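Local coordinates for protein beta-galactosidase (Bacillus circulans subsp. alkalophilus, PDB 3TTY) that hydrolyses terminal beta-galactosidic bonds, releasing galactose, with a TIM-barrel glycoside hydrolase domain in a three-chain assembly, at residues A[473-487]-A[577-589]. Residues are numbered along the deposited sequence; the frame is centred on the assembly and turned at random.
Sequences ERFVAQGGTFVTTFF and FGNGQSYYVASSP
Val483 meets Tyr583 and Val585 on one face of two parallel strands, 481-485 and 580-585, with Val483 CG1 4.2 Å from Val585 CG2. Leu597 and Leu601 of helix 591-604 cover this apolar patch. On the other face, Tyr584 reaches across to strand 481-485: with CG anti to the backbone N (chi1 -166°), its ring lies with one face over Thr485 C, and CD1 lies 4.2 Å from Thr484 CG2. Losing this ring to an alanine is likely to uncover the Thr485 peptide and leave Asp548 without the hydroxyl it now binds. Beyond the strand end, the Phe486 ring packs against the backbone of 586-588, CE1 lying 3.3 Å from Ser587 C. At the other end, the Phe577 ring lies against helix 473-477, its CZ 3.9 Å from Glu473 CG, while its CB touches Val476 CG1 at 3.8 Å. Gly580 CA comes within 2.9 Å of Val476 O, where a side chain on Gly580 would clash. Between the strands runs a parallel ladder of alternating backbone bonds, among them Tyr583 N to Phe482 O at 2.9 Å. At the outer edge, Asn579 N in the type II' turn donates to Ala477 O (3.0 Å) from above the carbonyl plane, beside the Schellman motif at Gly479. Main-chain bonds thus set the register in the trimerisation domain's mixed sheet, while side chains pack both faces and buried hydroxyls find partners beyond these strands, Tyr583 OH on Glu604.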
loop_
_atom_site.group_PDB
_atom_site.type_symbol
_atom_site.label_atom_id
_atom_site.label_comp_id
_atom_site.label_asym_id
_atom_site.label_seq_id
_atom_site.Cartn_x
_atom_site.Cartn_y
_atom_site.Cartn_z
ATOM N N GLU A 473 -33.699 25.276 -15.223
ATOM C CA GLU A 473 -34.160 26.604 -15.603
ATOM C C GLU A 473 -35.676 26.697 -15.452
ATOM O O GLU A 473 -36.201 27.650 -14.877
ATOM C CB GLU A 473 -33.743 26.941 -17.030
ATOM C CG GLU A 473 -32.308 27.424 -17.157
ATOM C CD GLU A 473 -31.771 27.285 -18.574
ATOM O OE1 GLU A 473 -32.510 26.779 -19.450
ATOM O OE2 GLU A 473 -30.607 27.678 -18.814
ATOM N N ARG A 474 -36.389 25.694 -15.945
ATOM C CA ARG A 474 -37.842 25.698 -15.803
ATOM C C ARG A 474 -38.302 25.630 -14.333
ATOM O O ARG A 474 -39.214 26.353 -13.929
ATOM C CB ARG A 474 -38.467 24.575 -16.621
ATOM C CG ARG A 474 -39.960 24.693 -16.773
ATOM C CD ARG A 474 -40.429 23.881 -17.961
ATOM N NE ARG A 474 -39.693 24.250 -19.168
ATOM C CZ ARG A 474 -38.773 23.485 -19.750
ATOM N NH1 ARG A 474 -38.479 22.288 -19.238
ATOM N NH2 ARG A 474 -38.156 23.914 -20.851
ATOM N N PHE A 475 -37.657 24.772 -13.544
ATOM C CA PHE A 475 -37.924 24.677 -12.102
ATOM C C PHE A 475 -37.709 26.017 -11.399
ATOM O O PHE A 475 -38.575 26.491 -10.657
ATOM C CB PHE A 475 -37.045 23.597 -11.461
ATOM C CG PHE A 475 -36.988 23.663 -9.954
ATOM C CD1 PHE A 475 -38.052 23.210 -9.183
ATOM C CD2 PHE A 475 -35.857 24.152 -9.308
ATOM C CE1 PHE A 475 -37.997 23.268 -7.791
ATOM C CE2 PHE A 475 -35.796 24.207 -7.920
ATOM C CZ PHE A 475 -36.870 23.765 -7.166
ATOM N N VAL A 476 -36.568 26.642 -11.655
ATOM C CA VAL A 476 -36.231 27.898 -11.002
ATOM C C VAL A 476 -37.131 29.052 -11.456
ATOM O O VAL A 476 -37.585 29.847 -10.637
ATOM C CB VAL A 476 -34.755 28.271 -11.219
ATOM C CG1 VAL A 476 -34.447 29.626 -10.596
ATOM C CG2 VAL A 476 -33.838 27.180 -10.653
ATOM N N ALA A 477 -37.394 29.140 -12.754
ATOM C CA ALA A 477 -38.229 30.214 -13.283
ATOM C C ALA A 477 -39.654 30.155 -12.729
ATOM O O ALA A 477 -40.305 31.195 -12.569
ATOM C CB ALA A 477 -38.251 30.179 -14.810
ATOM N N GLN A 478 -40.131 28.944 -12.434
ATOM C CA GLN A 478 -41.474 28.778 -11.887
ATOM C C GLN A 478 -41.536 29.102 -10.404
ATOM O O GLN A 478 -42.611 29.099 -9.811
ATOM C CB GLN A 478 -42.013 27.369 -12.143
ATOM C CG GLN A 478 -42.325 27.081 -13.612
ATOM C CD GLN A 478 -43.220 25.862 -13.795
ATOM O OE1 GLN A 478 -42.736 24.739 -13.965
ATOM N NE2 GLN A 478 -44.536 26.081 -13.761
ATOM N N GLY A 479 -40.385 29.373 -9.802
ATOM C CA GLY A 479 -40.360 29.816 -8.422
ATOM C C GLY A 479 -39.503 29.012 -7.455
ATOM O O GLY A 479 -39.411 29.363 -6.276
ATOM N N GLY A 480 -38.870 27.950 -7.943
ATOM C CA GLY A 480 -38.073 27.085 -7.090
ATOM C C GLY A 480 -36.731 27.698 -6.770
ATOM O O GLY A 480 -36.317 28.639 -7.437
ATOM N N THR A 481 -36.054 27.201 -5.737
ATOM C CA THR A 481 -34.651 27.563 -5.580
ATOM C C THR A 481 -33.711 26.391 -5.877
ATOM O O THR A 481 -33.978 25.221 -5.535
ATOM C CB THR A 481 -34.301 28.318 -4.247
ATOM O OG1 THR A 481 -33.429 27.536 -3.431
ATOM C CG2 THR A 481 -35.513 28.690 -3.489
ATOM N N PHE A 482 -32.631 26.714 -6.572
ATOM C CA PHE A 482 -31.687 25.698 -6.990
ATOM C C PHE A 482 -30.339 26.053 -6.409
ATOM O O PHE A 482 -29.957 27.224 -6.395
ATOM C CB PHE A 482 -31.624 25.635 -8.518
ATOM C CG PHE A 482 -30.659 24.609 -9.052
ATOM C CD1 PHE A 482 -30.971 23.267 -9.023
ATOM C CD2 PHE A 482 -29.443 25.000 -9.591
ATOM C CE1 PHE A 482 -30.074 22.327 -9.519
ATOM C CE2 PHE A 482 -28.553 24.076 -10.088
ATOM C CZ PHE A 482 -28.862 22.736 -10.053
ATOM N N VAL A 483 -29.622 25.048 -5.912
ATOM C CA VAL A 483 -28.290 25.275 -5.361
ATOM C C VAL A 483 -27.249 24.401 -6.054
ATOM O O VAL A 483 -27.446 23.200 -6.203
ATOM C CB VAL A 483 -28.251 24.972 -3.846
ATOM C CG1 VAL A 483 -26.846 25.245 -3.279
ATOM C CG2 VAL A 483 -29.313 25.783 -3.115
ATOM N N THR A 484 -26.140 24.987 -6.486
ATOM C CA THR A 484 -25.046 24.154 -6.983
ATOM C C THR A 484 -23.696 24.731 -6.558
ATOM O O THR A 484 -23.656 25.733 -5.839
ATOM C CB THR A 484 -25.164 23.813 -8.507
ATOM O OG1 THR A 484 -24.222 22.787 -8.847
ATOM C CG2 THR A 484 -24.945 25.027 -9.378
ATOM N N THR A 485 -22.597 24.094 -6.951
ATOM C CA THR A 485 -21.324 24.417 -6.320
ATOM C C THR A 485 -20.186 24.563 -7.305
ATOM O O THR A 485 -20.361 24.377 -8.504
ATOM C CB THR A 485 -20.893 23.307 -5.326
ATOM O OG1 THR A 485 -20.591 22.110 -6.053
ATOM C CG2 THR A 485 -21.986 23.016 -4.295
ATOM N N PHE A 486 -19.009 24.870 -6.771
ATOM C CA PHE A 486 -17.778 24.809 -7.531
ATOM C C PHE A 486 -17.720 23.482 -8.288
ATOM O O PHE A 486 -18.237 22.461 -7.824
ATOM C CB PHE A 486 -16.588 24.889 -6.586
ATOM C CG PHE A 486 -16.549 23.767 -5.582
ATOM C CD1 PHE A 486 -17.170 23.898 -4.346
ATOM C CD2 PHE A 486 -15.917 22.568 -5.884
ATOM C CE1 PHE A 486 -17.151 22.855 -3.432
ATOM C CE2 PHE A 486 -15.891 21.528 -4.971
ATOM C CZ PHE A 486 -16.512 21.670 -3.744
ATOM N N PHE A 487 -17.086 23.517 -9.455
ATOM C CA PHE A 487 -16.851 22.334 -10.288
ATOM C C PHE A 487 -18.133 21.664 -10.789
ATOM O O PHE A 487 -18.189 20.442 -10.943
ATOM C CB PHE A 487 -15.934 21.326 -9.586
ATOM C CG PHE A 487 -14.997 20.614 -10.527
ATOM C CD1 PHE A 487 -14.244 21.337 -11.453
ATOM C CD2 PHE A 487 -14.877 19.228 -10.505
ATOM C CE1 PHE A 487 -13.383 20.692 -12.337
ATOM C CE2 PHE A 487 -14.018 18.580 -11.379
ATOM C CZ PHE A 487 -13.266 19.321 -12.301
ATOM N N PHE A 577 -34.121 34.561 -10.994
ATOM C CA PHE A 577 -34.318 33.980 -12.307
ATOM C C PHE A 577 -35.784 33.604 -12.418
ATOM O O PHE A 577 -36.212 32.589 -11.877
ATOM C CB PHE A 577 -33.393 32.757 -12.468
ATOM C CG PHE A 577 -33.333 32.198 -13.866
ATOM C CD1 PHE A 577 -32.407 32.672 -14.777
ATOM C CD2 PHE A 577 -34.181 31.169 -14.259
ATOM C CE1 PHE A 577 -32.340 32.154 -16.072
ATOM C CE2 PHE A 577 -34.120 30.645 -15.550
ATOM C CZ PHE A 577 -33.190 31.141 -16.455
ATOM N N GLY A 578 -36.560 34.429 -13.117
ATOM C CA GLY A 578 -38.003 34.295 -13.093
ATOM C C GLY A 578 -38.473 34.513 -11.663
ATOM O O GLY A 578 -37.953 35.378 -10.964
ATOM N N ASN A 579 -39.445 33.722 -11.217
ATOM C CA ASN A 579 -39.922 33.819 -9.840
ATOM C C ASN A 579 -39.038 33.109 -8.803
ATOM O O ASN A 579 -39.269 33.238 -7.606
ATOM C CB ASN A 579 -41.366 33.330 -9.744
ATOM C CG ASN A 579 -42.315 34.167 -10.592
ATOM O OD1 ASN A 579 -42.978 33.658 -11.504
ATOM N ND2 ASN A 579 -42.381 35.461 -10.295
ATOM N N GLY A 580 -38.023 32.385 -9.270
ATOM C CA GLY A 580 -37.122 31.637 -8.401
ATOM C C GLY A 580 -35.757 32.266 -8.169
ATOM O O GLY A 580 -35.537 33.432 -8.495
ATOM N N GLN A 581 -34.840 31.480 -7.611
ATOM C CA GLN A 581 -33.537 31.956 -7.141
ATOM C C GLN A 581 -32.552 30.827 -7.319
ATOM O O GLN A 581 -32.910 29.664 -7.136
ATOM C CB GLN A 581 -33.555 32.197 -5.626
ATOM C CG GLN A 581 -34.512 33.211 -5.108
ATOM C CD GLN A 581 -35.943 32.755 -5.124
ATOM O OE1 GLN A 581 -36.797 33.450 -5.651
ATOM N NE2 GLN A 581 -36.221 31.603 -4.530
ATOM N N SER A 582 -31.298 31.158 -7.600
ATOM C CA SER A 582 -30.249 30.149 -7.632
ATOM C C SER A 582 -29.034 30.619 -6.836
ATOM O O SER A 582 -28.651 31.790 -6.883
ATOM C CB SER A 582 -29.854 29.789 -9.068
ATOM O OG SER A 582 -29.202 30.875 -9.699
ATOM N N TYR A 583 -28.445 29.686 -6.092
ATOM C CA TYR A 583 -27.323 29.977 -5.212
ATOM C C TYR A 583 -26.101 29.174 -5.628
ATOM O O TYR A 583 -26.156 27.953 -5.739
ATOM C CB TYR A 583 -27.694 29.634 -3.762
ATOM C CG TYR A 583 -28.769 30.518 -3.160
ATOM C CD1 TYR A 583 -28.430 31.658 -2.437
ATOM C CD2 TYR A 583 -30.117 30.213 -3.308
ATOM C CE1 TYR A 583 -29.396 32.466 -1.877
ATOM C CE2 TYR A 583 -31.090 31.025 -2.762
ATOM C CZ TYR A 583 -30.719 32.153 -2.047
ATOM O OH TYR A 583 -31.679 32.963 -1.490
ATOM N N TYR A 584 -24.993 29.861 -5.852
ATOM C CA TYR A 584 -23.752 29.196 -6.202
ATOM C C TYR A 584 -22.791 29.262 -5.024
ATOM O O TYR A 584 -22.494 30.344 -4.523
ATOM C CB TYR A 584 -23.128 29.873 -7.410
ATOM C CG TYR A 584 -22.026 29.091 -8.078
ATOM C CD1 TYR A 584 -22.307 28.230 -9.131
ATOM C CD2 TYR A 584 -20.701 29.229 -7.681
ATOM C CE1 TYR A 584 -21.302 27.517 -9.759
ATOM C CE2 TYR A 584 -19.677 28.508 -8.308
ATOM C CZ TYR A 584 -19.990 27.661 -9.347
ATOM O OH TYR A 584 -19.008 26.944 -9.990
ATOM N N VAL A 585 -22.311 28.103 -4.582
ATOM C CA VAL A 585 -21.393 28.038 -3.445
ATOM C C VAL A 585 -20.016 27.670 -3.965
ATOM O O VAL A 585 -19.770 26.502 -4.299
ATOM C CB VAL A 585 -21.848 26.979 -2.405
ATOM C CG1 VAL A 585 -20.954 27.025 -1.180
ATOM C CG2 VAL A 585 -23.306 27.205 -2.013
ATOM N N ALA A 586 -19.119 28.655 -4.026
ATOM C CA ALA A 586 -17.858 28.504 -4.767
ATOM C C ALA A 586 -16.773 27.707 -4.060
ATOM O O ALA A 586 -15.689 27.527 -4.599
ATOM C CB ALA A 586 -17.310 29.873 -5.198
ATOM N N SER A 587 -17.053 27.236 -2.852
ATOM C CA SER A 587 -16.086 26.422 -2.129
ATOM C C SER A 587 -16.822 25.381 -1.301
ATOM O O SER A 587 -18.056 25.341 -1.298
ATOM C CB SER A 587 -15.206 27.299 -1.236
ATOM O OG SER A 587 -14.076 26.597 -0.775
ATOM N N SER A 588 -16.070 24.519 -0.634
ATOM C CA SER A 588 -16.656 23.550 0.283
ATOM C C SER A 588 -16.613 24.142 1.678
ATOM O O SER A 588 -15.533 24.256 2.286
ATOM C CB SER A 588 -15.896 22.227 0.260
ATOM O OG SER A 588 -16.606 21.247 1.002
ATOM N N PRO A 589 -17.787 24.525 2.195
ATOM C CA PRO A 589 -17.884 25.320 3.419
ATOM C C PRO A 589 -18.047 24.459 4.672
ATOM O O PRO A 589 -18.553 23.337 4.575
ATOM C CB PRO A 589 -19.153 26.160 3.185
ATOM C CG PRO A 589 -19.811 25.589 1.901
ATOM C CD PRO A 589 -19.114 24.288 1.612
#